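Local coordinates for protein putative agmatinase (Clostridium difficile, PDB 3LHL) that binds manganese ions at a clustered metal site and, as a member of the arginase family, probably hydrolyses agmatine to putrescine and urea, at residues 98-104 with 198-202; 145-151 with 172-176. Residue numbers count along the deposited sequence, not the author numbering.

Interaction 1 is buried, about 5 Å from the centre of the chain to its own centre. It joins the start of helix 101-111 to the C-terminal end of strand 196-202, where manganese is bound. Its chemistry is mostly polar and metal-centred, with Tyr198 packing on Thr101 and Ala104. Interaction 2 lies at the surface, its centre about 18 Å from the centre of the chain. It joins the end of helix 140-148 to the loop before edge strand 176-179, through an aromatic pair, a His-carboxylate hydrogen bond and two waters. In sequence interaction 2 is nested inside the loop closed by interaction 1. The two contacts touch where Leu102 CD1 packs 4.3 Å from Ile147 CD1.

Interaction 1: residues 98-104 with 198-202; sequences HLVTLPA and YLTID. With MN (manganese (II) ion), chain B; MN (manganese (II) ion), chain C.
Residues 98-100 form a 3-10 turn that leads into helix 101-111. Residues 198-202 are extended, at the end of a central strand of the parallel sheet. CA atoms of His98 and Asp202 lie 6.9 Å apart, those of Thr101 and Thr200 7.2 Å, and those of Ala104 and Tyr198 9.5 Å. Thr101 N bonds His98 O at 3.1 Å. The His98 ring, with chi1 at -145°, has both nitrogens engaged. His98 NE2 donates to Thr200 OG1 at 2.7 Å, and His98 ND1 binds the manganese of chain B at 2.2 Å. Asp202, chi1 t, binds the same ion through OD2 at 2.2 Å. Asp202 OD2 also binds the manganese of chain C, at 2.4 Å, bridging the two. Asp121, Asp125, His123 and Asp204 complete the sites. This is the arginase-family metal cluster at the C-terminal strand ends. Thr101 OG1 lies 3.4 Å from Thr200 OG1, and both hydroxyls hydrogen-bond Asp245. Tyr198 OH (chi1 t) also bonds Asp245, and lies 3.5 Å from Ala104 CB. Thr101 CG2 is 3.9 Å from Tyr198 CE2. With the proton on NE2 hydrogen-bonded to Thr200, ND1 can offer manganese a lone pair; the hydrogen bond probably helps hold the ring for coordination.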
loop_
_atom_site.group_PDB
_atom_site.type_symbol
_atom_site.label_atom_id
_atom_site.label_comp_id
_atom_site.label_asym_id
_atom_site.label_seq_id
_atom_site.Cartn_x
_atom_site.Cartn_y
_atom_site.Cartn_z
ATOM N N HIS A 98 -2.768 -7.821 -2.169
ATOM C CA HIS A 98 -3.128 -6.501 -2.666
ATOM C C HIS A 98 -4.623 -6.257 -2.877
ATOM O O HIS A 98 -5.058 -5.117 -2.974
ATOM C CB HIS A 98 -2.359 -6.219 -3.957
ATOM C CG HIS A 98 -1.972 -4.783 -4.124
ATOM N ND1 HIS A 98 -1.024 -4.368 -5.033
ATOM C CD2 HIS A 98 -2.407 -3.666 -3.497
ATOM C CE1 HIS A 98 -0.888 -3.057 -4.957
ATOM N NE2 HIS A 98 -1.717 -2.607 -4.033
ATOM N N LEU A 99 -5.421 -7.315 -2.930
ATOM C CA LEU A 99 -6.851 -7.117 -3.143
ATOM C C LEU A 99 -7.517 -6.313 -2.019
ATOM O O LEU A 99 -8.492 -5.607 -2.267
ATOM C CB LEU A 99 -7.561 -8.463 -3.322
ATOM C CG LEU A 99 -9.051 -8.400 -3.687
ATOM C CD1 LEU A 99 -9.265 -7.579 -4.955
ATOM C CD2 LEU A 99 -9.574 -9.812 -3.874
ATOM N N VAL A 100 -6.985 -6.401 -0.797
ATOM C CA VAL A 100 -7.565 -5.671 0.334
ATOM C C VAL A 100 -7.655 -4.171 0.062
ATOM O O VAL A 100 -8.441 -3.462 0.689
ATOM C CB VAL A 100 -6.754 -5.872 1.653
ATOM C CG1 VAL A 100 -6.644 -7.355 1.984
ATOM C CG2 VAL A 100 -5.385 -5.233 1.536
ATOM N N THR A 101 -6.838 -3.697 -0.872
ATOM C CA THR A 101 -6.819 -2.292 -1.241
ATOM C C THR A 101 -8.107 -1.832 -1.942
ATOM O O THR A 101 -8.509 -0.674 -1.809
ATOM C CB THR A 101 -5.612 -2.003 -2.165
ATOM O OG1 THR A 101 -4.398 -2.170 -1.421
ATOM C CG2 THR A 101 -5.674 -0.586 -2.724
ATOM N N LEU A 102 -8.761 -2.732 -2.673
ATOM C CA LEU A 102 -9.975 -2.361 -3.401
ATOM C C LEU A 102 -11.084 -1.819 -2.498
ATOM O O LEU A 102 -11.535 -0.690 -2.685
ATOM C CB LEU A 102 -10.481 -3.545 -4.238
ATOM C CG LEU A 102 -11.776 -3.374 -5.043
ATOM C CD1 LEU A 102 -11.742 -2.082 -5.872
ATOM C CD2 LEU A 102 -11.951 -4.588 -5.949
ATOM N N PRO A 103 -11.538 -2.611 -1.510
ATOM C CA PRO A 103 -12.599 -2.115 -0.626
ATOM C C PRO A 103 -12.166 -0.901 0.189
ATOM O O PRO A 103 -12.963 -0.000 0.444
ATOM C CB PRO A 103 -12.920 -3.326 0.251
ATOM C CG PRO A 103 -11.638 -4.102 0.265
ATOM C CD PRO A 103 -11.188 -4.003 -1.175
ATOM N N ALA A 104 -10.897 -0.880 0.588
ATOM C CA ALA A 104 -10.363 0.225 1.372
ATOM C C ALA A 104 -10.432 1.495 0.544
ATOM O O ALA A 104 -10.891 2.541 1.016
ATOM C CB ALA A 104 -8.922 -0.063 1.769
ATOM N N TYR A 198 -4.547 8.474 -2.425
ATOM C CA TYR A 198 -4.684 7.192 -1.752
ATOM C C TYR A 198 -3.368 6.522 -2.126
ATOM O O TYR A 198 -3.099 6.285 -3.305
ATOM C CB TYR A 198 -5.830 6.341 -2.284
ATOM C CG TYR A 198 -5.952 5.058 -1.485
ATOM C CD1 TYR A 198 -6.806 4.975 -0.387
ATOM C CD2 TYR A 198 -5.132 3.962 -1.763
ATOM C CE1 TYR A 198 -6.835 3.835 0.420
ATOM C CE2 TYR A 198 -5.152 2.821 -0.963
ATOM C CZ TYR A 198 -6.005 2.763 0.128
ATOM O OH TYR A 198 -6.008 1.643 0.936
ATOM N N LEU A 199 -2.540 6.242 -1.131
ATOM C CA LEU A 199 -1.243 5.624 -1.376
ATOM C C LEU A 199 -1.250 4.130 -1.102
ATOM O O LEU A 199 -1.449 3.701 0.031
ATOM C CB LEU A 199 -0.185 6.300 -0.504
ATOM C CG LEU A 199 1.222 5.704 -0.478
ATOM C CD1 LEU A 199 1.870 5.807 -1.849
ATOM C CD2 LEU A 199 2.050 6.447 0.569
ATOM N N THR A 200 -1.041 3.339 -2.147
ATOM C CA THR A 200 -1.001 1.890 -2.007
ATOM C C THR A 200 0.387 1.390 -2.390
ATOM O O THR A 200 0.833 1.541 -3.531
ATOM C CB THR A 200 -2.071 1.189 -2.891
ATOM O OG1 THR A 200 -1.941 -0.235 -2.750
ATOM C CG2 THR A 200 -1.912 1.579 -4.361
ATOM N N ILE A 201 1.066 0.795 -1.422
ATOM C CA ILE A 201 2.412 0.286 -1.634
ATOM C C ILE A 201 2.517 -1.236 -1.560
ATOM O O ILE A 201 2.378 -1.829 -0.485
ATOM C CB ILE A 201 3.391 0.890 -0.595
ATOM C CG1 ILE A 201 3.586 2.380 -0.878
ATOM C CG2 ILE A 201 4.732 0.144 -0.623
ATOM C CD1 ILE A 201 4.497 3.077 0.112
ATOM N N ASP A 202 2.743 -1.865 -2.710
ATOM C CA ASP A 202 2.944 -3.307 -2.751
ATOM C C ASP A 202 4.437 -3.421 -2.437
ATOM O O ASP A 202 5.270 -2.951 -3.213
ATOM C CB ASP A 202 2.671 -3.860 -4.146
ATOM C CG ASP A 202 2.868 -5.355 -4.220
ATOM O OD1 ASP A 202 3.844 -5.850 -3.624
ATOM O OD2 ASP A 202 2.058 -6.036 -4.875
HETATM MN MN MN B . 0.356 -5.625 -6.241
HETATM MN MN MN C . 3.230 -7.011 -6.689
#

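Interaction 2: residues 145-151 with 172-176; sequences WDIVGDN and EKHTY
Residues 145-148 are the last turn of helix 140-148. Gly149 N bonds Trp145 O at 2.7 Å. Gly149 then leaves the helix with positive phi (78/-168), where a CB would jam against the preceding carbonyl. Asp150 is extended, and Asn151 is left-handed (60/30). The other segment follows helix 163-170 and is irregular. CA atoms of Asp150 and His174 lie 4.6 Å apart. Glu172 accepts from its own segment: His174 NE2 donates to Glu172 OE1 at 3.1 Å. Lys173 has positive phi (51/38). Lys173 O accepts a hydrogen bond from water 2 at 2.9 Å, and that water accepts from Asn151 N at 2.7 Å. His174, chi1 m, fills the middle of the contact. His174 ND1 donates to Asp150 OD1 at 2.6 Å, a His-carboxylate hydrogen bond. Trp145 NE1 donates to the same Asp150 OD1 at 2.8 Å. The Trp145 six-membered ring turns its edge to the His174 face, with centroids 4.7 Å apart and planes at 67°: a T-shaped pair. Phe168 adds a third aromatic ring, meeting both. The contact thus ties together the two loops that enter neighbouring parallel strands, 153-158 and 176-179, at the sheet edge. Water 1 bridges His174 O (2.8 Å) and Gly149 O (2.9 Å), donating to each. Asp150 CA makes a CA-H...O contact with His174 O at 3.5 Å. Thr175 CG2 lies 4.3 Å from Trp145 CD1, while its hydroxyl bonds Gln155.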
loop_
_atom_site.group_PDB
_atom_site.type_symbol
_atom_site.label_atom_id
_atom_site.label_comp_id
_atom_site.label_asym_id
_atom_site.label_seq_id
_atom_site.Cartn_x
_atom_site.Cartn_y
_atom_site.Cartn_z
ATOM N N TRP A 145 -9.202 1.385 -11.598
ATOM C CA TRP A 145 -9.317 2.222 -12.782
ATOM C C TRP A 145 -10.781 2.280 -13.231
ATOM O O TRP A 145 -11.240 3.302 -13.744
ATOM C CB TRP A 145 -8.458 1.679 -13.921
ATOM C CG TRP A 145 -8.612 2.473 -15.180
ATOM C CD1 TRP A 145 -8.029 3.674 -15.473
ATOM C CD2 TRP A 145 -9.455 2.152 -16.295
ATOM N NE1 TRP A 145 -8.460 4.124 -16.704
ATOM C CE2 TRP A 145 -9.335 3.208 -17.229
ATOM C CE3 TRP A 145 -10.303 1.074 -16.594
ATOM C CZ2 TRP A 145 -10.032 3.218 -18.445
ATOM C CZ3 TRP A 145 -10.997 1.082 -17.801
ATOM C CH2 TRP A 145 -10.857 2.150 -18.714
ATOM N N ASP A 146 -11.509 1.181 -13.044
ATOM C CA ASP A 146 -12.918 1.150 -13.416
ATOM C C ASP A 146 -13.686 2.176 -12.587
ATOM O O ASP A 146 -14.770 2.608 -12.973
ATOM C CB ASP A 146 -13.535 -0.236 -13.176
ATOM C CG ASP A 146 -13.141 -1.242 -14.233
ATOM O OD1 ASP A 146 -12.872 -0.833 -15.380
ATOM O OD2 ASP A 146 -13.118 -2.450 -13.922
ATOM N N ILE A 147 -13.120 2.563 -11.451
ATOM C CA ILE A 147 -13.777 3.534 -10.587
ATOM C C ILE A 147 -13.381 4.986 -10.859
ATOM O O ILE A 147 -14.241 5.862 -10.892
ATOM C CB ILE A 147 -13.504 3.225 -9.096
ATOM C CG1 ILE A 147 -14.048 1.840 -8.742
ATOM C CG2 ILE A 147 -14.150 4.281 -8.216
ATOM C CD1 ILE A 147 -13.732 1.405 -7.323
ATOM N N VAL A 148 -12.090 5.242 -11.063
ATOM C CA VAL A 148 -11.613 6.606 -11.285
ATOM C C VAL A 148 -11.343 7.005 -12.728
ATOM O O VAL A 148 -11.367 8.192 -13.057
ATOM C CB VAL A 148 -10.324 6.880 -10.475
ATOM C CG1 VAL A 148 -10.590 6.669 -8.986
ATOM C CG2 VAL A 148 -9.196 5.970 -10.961
ATOM N N GLY A 149 -11.066 6.032 -13.588
ATOM C CA GLY A 149 -10.797 6.357 -14.977
ATOM C C GLY A 149 -9.391 6.889 -15.195
ATOM O O GLY A 149 -8.548 6.827 -14.295
ATOM N N ASP A 150 -9.146 7.430 -16.386
ATOM C CA ASP A 150 -7.830 7.948 -16.753
ATOM C C ASP A 150 -7.351 9.181 -15.992
ATOM O O ASP A 150 -8.139 9.916 -15.391
ATOM C CB ASP A 150 -7.786 8.266 -18.250
ATOM C CG ASP A 150 -8.227 7.097 -19.119
ATOM O OD1 ASP A 150 -8.014 5.927 -18.732
ATOM O OD2 ASP A 150 -8.777 7.358 -20.208
ATOM N N ASN A 151 -6.038 9.391 -16.036
ATOM C CA ASN A 151 -5.392 10.538 -15.408
ATOM C C ASN A 151 -5.575 10.640 -13.903
ATOM O O ASN A 151 -5.592 11.736 -13.353
ATOM C CB ASN A 151 -5.892 11.818 -16.083
ATOM C CG ASN A 151 -5.665 11.803 -17.587
ATOM O OD1 ASN A 151 -6.556 12.133 -18.365
ATOM N ND2 ASN A 151 -4.467 11.411 -18.000
ATOM N N GLU A 172 -2.348 3.201 -24.474
ATOM C CA GLU A 172 -3.711 3.677 -24.280
ATOM C C GLU A 172 -3.791 4.775 -23.216
ATOM O O GLU A 172 -4.836 5.394 -23.035
ATOM C CB GLU A 172 -4.621 2.507 -23.910
ATOM C CG GLU A 172 -4.685 1.431 -24.983
ATOM C CD GLU A 172 -5.666 0.321 -24.646
ATOM O OE1 GLU A 172 -6.857 0.629 -24.411
ATOM O OE2 GLU A 172 -5.249 -0.859 -24.620
ATOM N N LYS A 173 -2.687 4.997 -22.509
ATOM C CA LYS A 173 -2.602 6.042 -21.490
ATOM C C LYS A 173 -3.718 6.059 -20.442
ATOM O O LYS A 173 -4.165 7.124 -20.026
ATOM C CB LYS A 173 -2.547 7.415 -22.171
ATOM C CG LYS A 173 -1.543 7.505 -23.307
ATOM C CD LYS A 173 -1.421 8.926 -23.831
ATOM C CE LYS A 173 -0.405 9.019 -24.968
ATOM N NZ LYS A 173 -0.199 10.429 -25.418
ATOM N N HIS A 174 -4.164 4.891 -20.002
ATOM C CA HIS A 174 -5.219 4.838 -19.003
ATOM C C HIS A 174 -4.673 5.117 -17.600
ATOM O O HIS A 174 -5.430 5.413 -16.676
ATOM C CB HIS A 174 -5.925 3.485 -19.063
ATOM C CG HIS A 174 -6.748 3.297 -20.302
ATOM N ND1 HIS A 174 -7.810 4.116 -20.622
ATOM C CD2 HIS A 174 -6.656 2.392 -21.304
ATOM C CE1 HIS A 174 -8.338 3.722 -21.766
ATOM N NE2 HIS A 174 -7.657 2.678 -22.201
ATOM N N THR A 175 -3.354 5.030 -17.451
ATOM C CA THR A 175 -2.704 5.308 -16.172
ATOM C C THR A 175 -1.318 5.840 -16.474
ATOM O O THR A 175 -0.818 5.684 -17.586
ATOM C CB THR A 175 -2.499 4.035 -15.302
ATOM O OG1 THR A 175 -1.396 3.281 -15.820
ATOM C CG2 THR A 175 -3.749 3.157 -15.303
ATOM N N TYR A 176 -0.705 6.486 -15.492
ATOM C CA TYR A 176 0.654 6.967 -15.666
ATOM C C TYR A 176 1.504 5.851 -15.078
ATOM O O TYR A 176 1.220 5.364 -13.983
ATOM C CB TYR A 176 0.913 8.248 -14.877
ATOM C CG TYR A 176 2.388 8.546 -14.790
ATOM C CD1 TYR A 176 3.056 9.161 -15.848
ATOM C CD2 TYR A 176 3.136 8.136 -13.683
ATOM C CE1 TYR A 176 4.434 9.361 -15.811
ATOM C CE2 TYR A 176 4.513 8.330 -13.634
ATOM C CZ TYR A 176 5.155 8.944 -14.703
ATOM O OH TYR A 176 6.514 9.142 -14.661
HETATM O O HOH W 1 -5.702 6.682 -14.226
HETATM O O HOH W 2 -3.971 8.275 -17.352
#